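Local coordinates for protein lovastatin nonaketide synthase, polyketide synthase component (PDB 7CPX) that builds the dihydromonacolin L backbone of lovastatin from malonyl-CoA as an iterative homodimeric polyketide synthase working together with the enoyl reductase LovC, at residues A[1510-1515]-A[1535-1540]; A[1593-1598]-A[1617-1622]. The protein carries 2 engineered substitutions. All coordinates share one frame; numbering follows the deposited sequence.

Contact 1 (A[1510-1515]-A[1535-1540]); sequences HAYDLI and RSLLKP
In the Rossmann-like fold of the C-methyltransferase domain, the start of strand 1512-1518 lies against the C-terminal end of helix 1527-1537 and the short strand 1538-1539 that follows it, within the crossover that leads to the neighbouring parallel strand 1542-1547. Tyr1512 and Leu1538 form a parallel bridge: Tyr1512 N donates to Leu1537 O at 3.0 Å, nearly along the C=O axis, and Lys1539 N returns a straighter bond (167° at the hydrogen) to Tyr1512 O. The loop ahead of the strand is tied to the helix end by His1510, whose N bonds to Ser1536 O. The side chain of His1510 adds a second link. Its CG lies anti to the carbonyl carbon, beside the backbone N (chi1 -55°), and chi2 of -69° sets the turn of the imidazole. Ser1536 O sits over the centre of one ring face, while ND1 donates almost in the ring plane to Leu1538 O at 2.7 Å. One ring thus meets a carbonyl from the last helical turn over a face and one from the strand that follows it at the edge.

Further along, the phenol of Tyr1512 points the same way as Leu1537, with CD2 beside Leu1537 CB, and its OH bonds to Thr1468. Ile1515 crosses Leu1538, CD1 lying 3.5 Å from Leu1538 CG; Met1544 of strand 1542-1547 touches both side chains. Beyond Ala1511, the extended chain of Lys1539 reaches Asp1513. The salt bridge is long; Asp1513 OD2 also accepts a hydrogen bond from Asp1441 N of strand 1440-1445. Lys1539 NZ stands 3.3 Å from Asp1513 OD1 and 3.4 Å from OD2, both weak as hydrogen bonds.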
loop_
_atom_site.group_PDB
_atom_site.type_symbol
_atom_site.label_atom_id
_atom_site.label_comp_id
_atom_site.label_asym_id
_atom_site.label_seq_id
_atom_site.Cartn_x
_atom_site.Cartn_y
_atom_site.Cartn_z
ATOM N N HIS A 1510 -1.207 -62.860 -37.258
ATOM C CA HIS A 1510 0.249 -62.993 -37.285
ATOM C C HIS A 1510 0.931 -61.663 -36.973
ATOM O O HIS A 1510 1.942 -61.302 -37.577
ATOM C CB HIS A 1510 0.721 -63.539 -38.631
ATOM C CG HIS A 1510 0.072 -64.832 -39.017
ATOM N ND1 HIS A 1510 0.318 -66.014 -38.352
ATOM C CD2 HIS A 1510 -0.812 -65.128 -39.998
ATOM C CE1 HIS A 1510 -0.389 -66.983 -38.908
ATOM N NE2 HIS A 1510 -1.083 -66.472 -39.909
ATOM N N ALA A 1511 0.365 -60.924 -36.022
ATOM C CA ALA A 1511 0.897 -59.633 -35.612
ATOM C C ALA A 1511 1.457 -59.654 -34.197
ATOM O O ALA A 1511 1.749 -58.589 -33.642
ATOM C CB ALA A 1511 -0.184 -58.559 -35.724
ATOM N N TYR A 1512 1.614 -60.833 -33.601
ATOM C CA TYR A 1512 2.079 -60.966 -32.228
ATOM C C TYR A 1512 3.335 -61.821 -32.190
ATOM O O TYR A 1512 3.373 -62.907 -32.776
ATOM C CB TYR A 1512 0.994 -61.575 -31.340
ATOM C CG TYR A 1512 -0.086 -60.587 -30.980
ATOM C CD1 TYR A 1512 0.070 -59.729 -29.905
ATOM C CD2 TYR A 1512 -1.255 -60.502 -31.721
ATOM C CE1 TYR A 1512 -0.905 -58.820 -29.572
ATOM C CE2 TYR A 1512 -2.241 -59.594 -31.394
ATOM C CZ TYR A 1512 -2.061 -58.755 -30.316
ATOM O OH TYR A 1512 -3.037 -57.845 -29.982
ATOM N N ASP A 1513 4.360 -61.323 -31.497
ATOM C CA ASP A 1513 5.601 -62.072 -31.359
ATOM C C ASP A 1513 5.459 -63.201 -30.347
ATOM O O ASP A 1513 6.065 -64.266 -30.516
ATOM C CB ASP A 1513 6.735 -61.133 -30.947
ATOM C CG ASP A 1513 7.099 -60.143 -32.037
ATOM O OD1 ASP A 1513 7.446 -60.585 -33.151
ATOM O OD2 ASP A 1513 7.033 -58.922 -31.781
ATOM N N LEU A 1514 4.670 -62.994 -29.295
ATOM C CA LEU A 1514 4.555 -63.991 -28.242
ATOM C C LEU A 1514 3.152 -63.968 -27.651
ATOM O O LEU A 1514 2.520 -62.914 -27.534
ATOM C CB LEU A 1514 5.604 -63.758 -27.148
ATOM C CG LEU A 1514 5.425 -64.519 -25.832
ATOM C CD1 LEU A 1514 6.764 -64.995 -25.303
ATOM C CD2 LEU A 1514 4.738 -63.644 -24.802
ATOM N N ILE A 1515 2.681 -65.153 -27.274
ATOM C CA ILE A 1515 1.390 -65.329 -26.625
ATOM C C ILE A 1515 1.596 -66.142 -25.356
ATOM O O ILE A 1515 2.453 -67.031 -25.309
ATOM C CB ILE A 1515 0.366 -66.013 -27.555
ATOM C CG1 ILE A 1515 -0.072 -65.043 -28.654
ATOM C CG2 ILE A 1515 -0.837 -66.499 -26.754
ATOM C CD1 ILE A 1515 -0.986 -65.655 -29.697
ATOM N N ARG A 1535 -1.818 -69.633 -33.184
ATOM C CA ARG A 1535 -0.892 -69.615 -34.313
ATOM C C ARG A 1535 -1.264 -68.518 -35.299
ATOM O O ARG A 1535 -0.393 -67.796 -35.799
ATOM C CB ARG A 1535 -0.894 -70.970 -35.020
ATOM C CG ARG A 1535 0.094 -71.080 -36.171
ATOM C CD ARG A 1535 1.514 -70.787 -35.720
ATOM N NE ARG A 1535 2.493 -71.084 -36.760
ATOM C CZ ARG A 1535 2.826 -70.254 -37.739
ATOM N NH1 ARG A 1535 2.266 -69.059 -37.855
ATOM N NH2 ARG A 1535 3.741 -70.631 -38.626
ATOM N N SER A 1536 -2.558 -68.386 -35.594
ATOM C CA SER A 1536 -3.006 -67.368 -36.533
ATOM C C SER A 1536 -2.570 -65.980 -36.091
ATOM O O SER A 1536 -2.180 -65.157 -36.927
ATOM C CB SER A 1536 -4.527 -67.422 -36.681
ATOM O OG SER A 1536 -4.949 -68.697 -37.131
ATOM N N LEU A 1537 -2.628 -65.700 -34.790
ATOM C CA LEU A 1537 -2.181 -64.404 -34.293
ATOM C C LEU A 1537 -0.670 -64.294 -34.160
ATOM O O LEU A 1537 -0.139 -63.179 -34.218
ATOM C CB LEU A 1537 -2.821 -64.096 -32.935
ATOM C CG LEU A 1537 -4.275 -63.617 -32.947
ATOM C CD1 LEU A 1537 -4.672 -63.121 -31.565
ATOM C CD2 LEU A 1537 -4.508 -62.533 -33.992
ATOM N N LEU A 1538 0.035 -65.407 -33.985
ATOM C CA LEU A 1538 1.480 -65.362 -33.813
ATOM C C LEU A 1538 2.185 -65.182 -35.149
ATOM O O LEU A 1538 1.800 -65.777 -36.160
ATOM C CB LEU A 1538 1.984 -66.639 -33.141
ATOM C CG LEU A 1538 1.782 -66.746 -31.631
ATOM C CD1 LEU A 1538 2.246 -68.103 -31.144
ATOM C CD2 LEU A 1538 2.524 -65.640 -30.901
ATOM N N LYS A 1539 3.226 -64.355 -35.146
ATOM C CA LYS A 1539 4.110 -64.276 -36.293
ATOM C C LYS A 1539 4.864 -65.597 -36.436
ATOM O O LYS A 1539 5.029 -66.331 -35.458
ATOM C CB LYS A 1539 5.102 -63.129 -36.130
ATOM C CG LYS A 1539 4.485 -61.744 -36.103
ATOM C CD LYS A 1539 5.463 -60.736 -35.523
ATOM C CE LYS A 1539 4.918 -59.319 -35.563
ATOM N NZ LYS A 1539 5.854 -58.350 -34.926
ATOM N N PRO A 1540 5.327 -65.931 -37.639
ATOM C CA PRO A 1540 6.084 -67.180 -37.797
ATOM C C PRO A 1540 7.284 -67.199 -36.864
ATOM O O PRO A 1540 8.064 -66.245 -36.806
ATOM C CB PRO A 1540 6.502 -67.162 -39.274
ATOM C CG PRO A 1540 5.569 -66.203 -39.934
ATOM C CD PRO A 1540 5.229 -65.179 -38.901
#

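Contact 2 (A[1593-1598]-A[1617-1622])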
loop_
_atom_site.group_PDB
_atom_site.type_symbol
_atom_site.label_atom_id
_atom_site.label_comp_id
_atom_site.label_asym_id
_atom_site.label_seq_id
_atom_site.Cartn_x
_atom_site.Cartn_y
_atom_site.Cartn_z
ATOM N N VAL A 1593 -1.349 -78.283 -34.684
ATOM C CA VAL A 1593 -2.007 -76.992 -34.859
ATOM C C VAL A 1593 -1.007 -75.961 -35.370
ATOM O O VAL A 1593 -1.271 -74.754 -35.329
ATOM C CB VAL A 1593 -2.672 -76.519 -33.554
ATOM C CG1 VAL A 1593 -3.716 -77.526 -33.092
ATOM C CG2 VAL A 1593 -1.632 -76.281 -32.471
ATOM N N GLY A 1594 0.145 -76.424 -35.851
ATOM C CA GLY A 1594 1.079 -75.549 -36.533
ATOM C C GLY A 1594 2.075 -74.848 -35.632
ATOM O O GLY A 1594 2.160 -73.617 -35.638
ATOM N N PHE A 1595 2.836 -75.615 -34.854
ATOM C CA PHE A 1595 3.886 -75.067 -34.008
ATOM C C PHE A 1595 5.103 -75.984 -34.078
ATOM O O PHE A 1595 5.110 -76.991 -34.792
ATOM C CB PHE A 1595 3.415 -74.908 -32.561
ATOM C CG PHE A 1595 2.435 -73.794 -32.351
ATOM C CD1 PHE A 1595 1.091 -73.980 -32.606
ATOM C CD2 PHE A 1595 2.854 -72.570 -31.863
ATOM C CE1 PHE A 1595 0.185 -72.968 -32.391
ATOM C CE2 PHE A 1595 1.953 -71.550 -31.653
ATOM C CZ PHE A 1595 0.616 -71.747 -31.919
ATOM N N SER A 1596 6.134 -75.633 -33.312
ATOM C CA SER A 1596 7.408 -76.342 -33.322
ATOM C C SER A 1596 7.478 -77.461 -32.290
ATOM O O SER A 1596 8.531 -78.091 -32.153
ATOM C CB SER A 1596 8.553 -75.356 -33.078
ATOM O OG SER A 1596 9.794 -76.031 -32.979
ATOM N N GLY A 1597 6.395 -77.721 -31.565
ATOM C CA GLY A 1597 6.420 -78.708 -30.506
ATOM C C GLY A 1597 6.865 -78.118 -29.185
ATOM O O GLY A 1597 7.122 -76.919 -29.045
ATOM N N VAL A 1598 6.966 -78.994 -28.187
ATOM C CA VAL A 1598 7.319 -78.573 -26.837
ATOM C C VAL A 1598 8.812 -78.288 -26.778
ATOM O O VAL A 1598 9.626 -79.201 -26.595
ATOM C CB VAL A 1598 6.918 -79.635 -25.797
ATOM C CG1 VAL A 1598 7.461 -79.265 -24.432
ATOM C CG2 VAL A 1598 5.410 -79.777 -25.747
ATOM N N THR A 1617 6.902 -73.028 -26.845
ATOM C CA THR A 1617 6.921 -73.555 -28.202
ATOM C C THR A 1617 7.097 -72.416 -29.192
ATOM O O THR A 1617 6.801 -71.260 -28.887
ATOM C CB THR A 1617 5.633 -74.323 -28.522
ATOM O OG1 THR A 1617 4.553 -73.399 -28.708
ATOM C CG2 THR A 1617 5.289 -75.273 -27.389
ATOM N N HIS A 1618 7.583 -72.753 -30.383
ATOM C CA HIS A 1618 7.708 -71.788 -31.464
ATOM C C HIS A 1618 6.579 -71.974 -32.468
ATOM O O HIS A 1618 6.083 -73.085 -32.678
ATOM C CB HIS A 1618 9.052 -71.933 -32.181
ATOM C CG HIS A 1618 10.230 -71.990 -31.262
ATOM N ND1 HIS A 1618 10.242 -71.386 -30.022
ATOM C CD2 HIS A 1618 11.437 -72.588 -31.399
ATOM C CE1 HIS A 1618 11.407 -71.605 -29.439
ATOM N NE2 HIS A 1618 12.150 -72.332 -30.254
ATOM N N ALA A 1619 6.176 -70.868 -33.093
ATOM C CA ALA A 1619 5.195 -70.903 -34.178
ATOM C C ALA A 1619 5.932 -71.316 -35.448
ATOM O O ALA A 1619 6.314 -70.495 -36.287
ATOM C CB ALA A 1619 4.508 -69.553 -34.332
ATOM N N ILE A 1620 6.133 -72.628 -35.585
ATOM C CA ILE A 1620 7.019 -73.132 -36.624
ATOM C C ILE A 1620 6.507 -72.734 -38.004
ATOM O O ILE A 1620 5.303 -72.545 -38.224
ATOM C CB ILE A 1620 7.176 -74.658 -36.515
ATOM C CG1 ILE A 1620 8.451 -75.108 -37.229
ATOM C CG2 ILE A 1620 5.967 -75.363 -37.110
ATOM C CD1 ILE A 1620 8.871 -76.521 -36.894
ATOM N N ASP A 1621 7.440 -72.614 -38.939
ATOM C CA ASP A 1621 7.170 -72.207 -40.311
ATOM C C ASP A 1621 8.341 -72.715 -41.151
ATOM O O ASP A 1621 9.068 -73.618 -40.723
ATOM C CB ASP A 1621 6.969 -70.685 -40.391
ATOM C CG ASP A 1621 6.219 -70.259 -41.638
ATOM O OD1 ASP A 1621 6.367 -70.931 -42.679
ATOM O OD2 ASP A 1621 5.482 -69.253 -41.577
ATOM N N ALA A 1622 8.504 -72.164 -42.355
ATOM C CA ALA A 1622 9.701 -72.420 -43.147
ATOM C C ALA A 1622 10.928 -72.419 -42.242
ATOM O O ALA A 1622 11.833 -73.244 -42.404
ATOM C CB ALA A 1622 9.849 -71.375 -44.253
#
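The loop 1593-1598 and the end of strand 1614-1618 run roughly antiparallel, their touching parts 145° apart, and one backbone hydrogen bond joins them, from Ser1596 N to His1618 O at 2.6 Å. The same carbonyl oxygen lies 3.2 Å from Phe1595 CB and near the plane of the phenyl ring at its edge, by CD2; Phe1595 CG, held beside the backbone N (chi1 -72°), is 3.7 Å from His1618 O. The Phe1595 side chain passes obliquely by Thr1617, CD2 being 3.7 Å from Thr1617 OG1, and CE2 meets Ala1619 CB. It also touches Leu1590, Leu1538, Met1544 and Arg1535. These elements belong to the mixed sheet of the methyltransferase domain, where strand 1614-1618 runs antiparallel between 1542-1547 and 1600-1602, and the loop joins helix 1583-1592 to strand 1600-1602. Ala1619, the centre of an inverse gamma turn, carries the chain away from the strand. Beyond it Ile1620 rests on the loop backbone, CB 3.5 Å from Ser1596 N, with CD1 reaching Ser1596 CB. The same Ser1596 CB also packs against His1618 CB at 3.6 Å. Nearer the start of the strand segment, the methyl CG2 of Thr1617 faces Gly1597 O.

In the fold
Both contacts reach the same mixed sheet, on successive parts of the chain, with centres about 11 Å apart. Each is partly buried: in contact 1 Tyr1512, Ile1515, Leu1537 and Leu1538 are buried and His1510 is exposed, whereas in contact 2 Phe1595, Thr1617 and Ala1619 are buried and Ile1620 is exposed. Contact 1 joins a parallel strand to a helix end and the short strand after it, and is rich in polar links. Contact 2, on the antiparallel side of the sheet, has a single bond across it and otherwise depends on packing. Arg1535 connects them: from the helix end of contact 1, its NH2 probably hydrogen-bonds Ile1620 O of contact 2. Met1544 is shared.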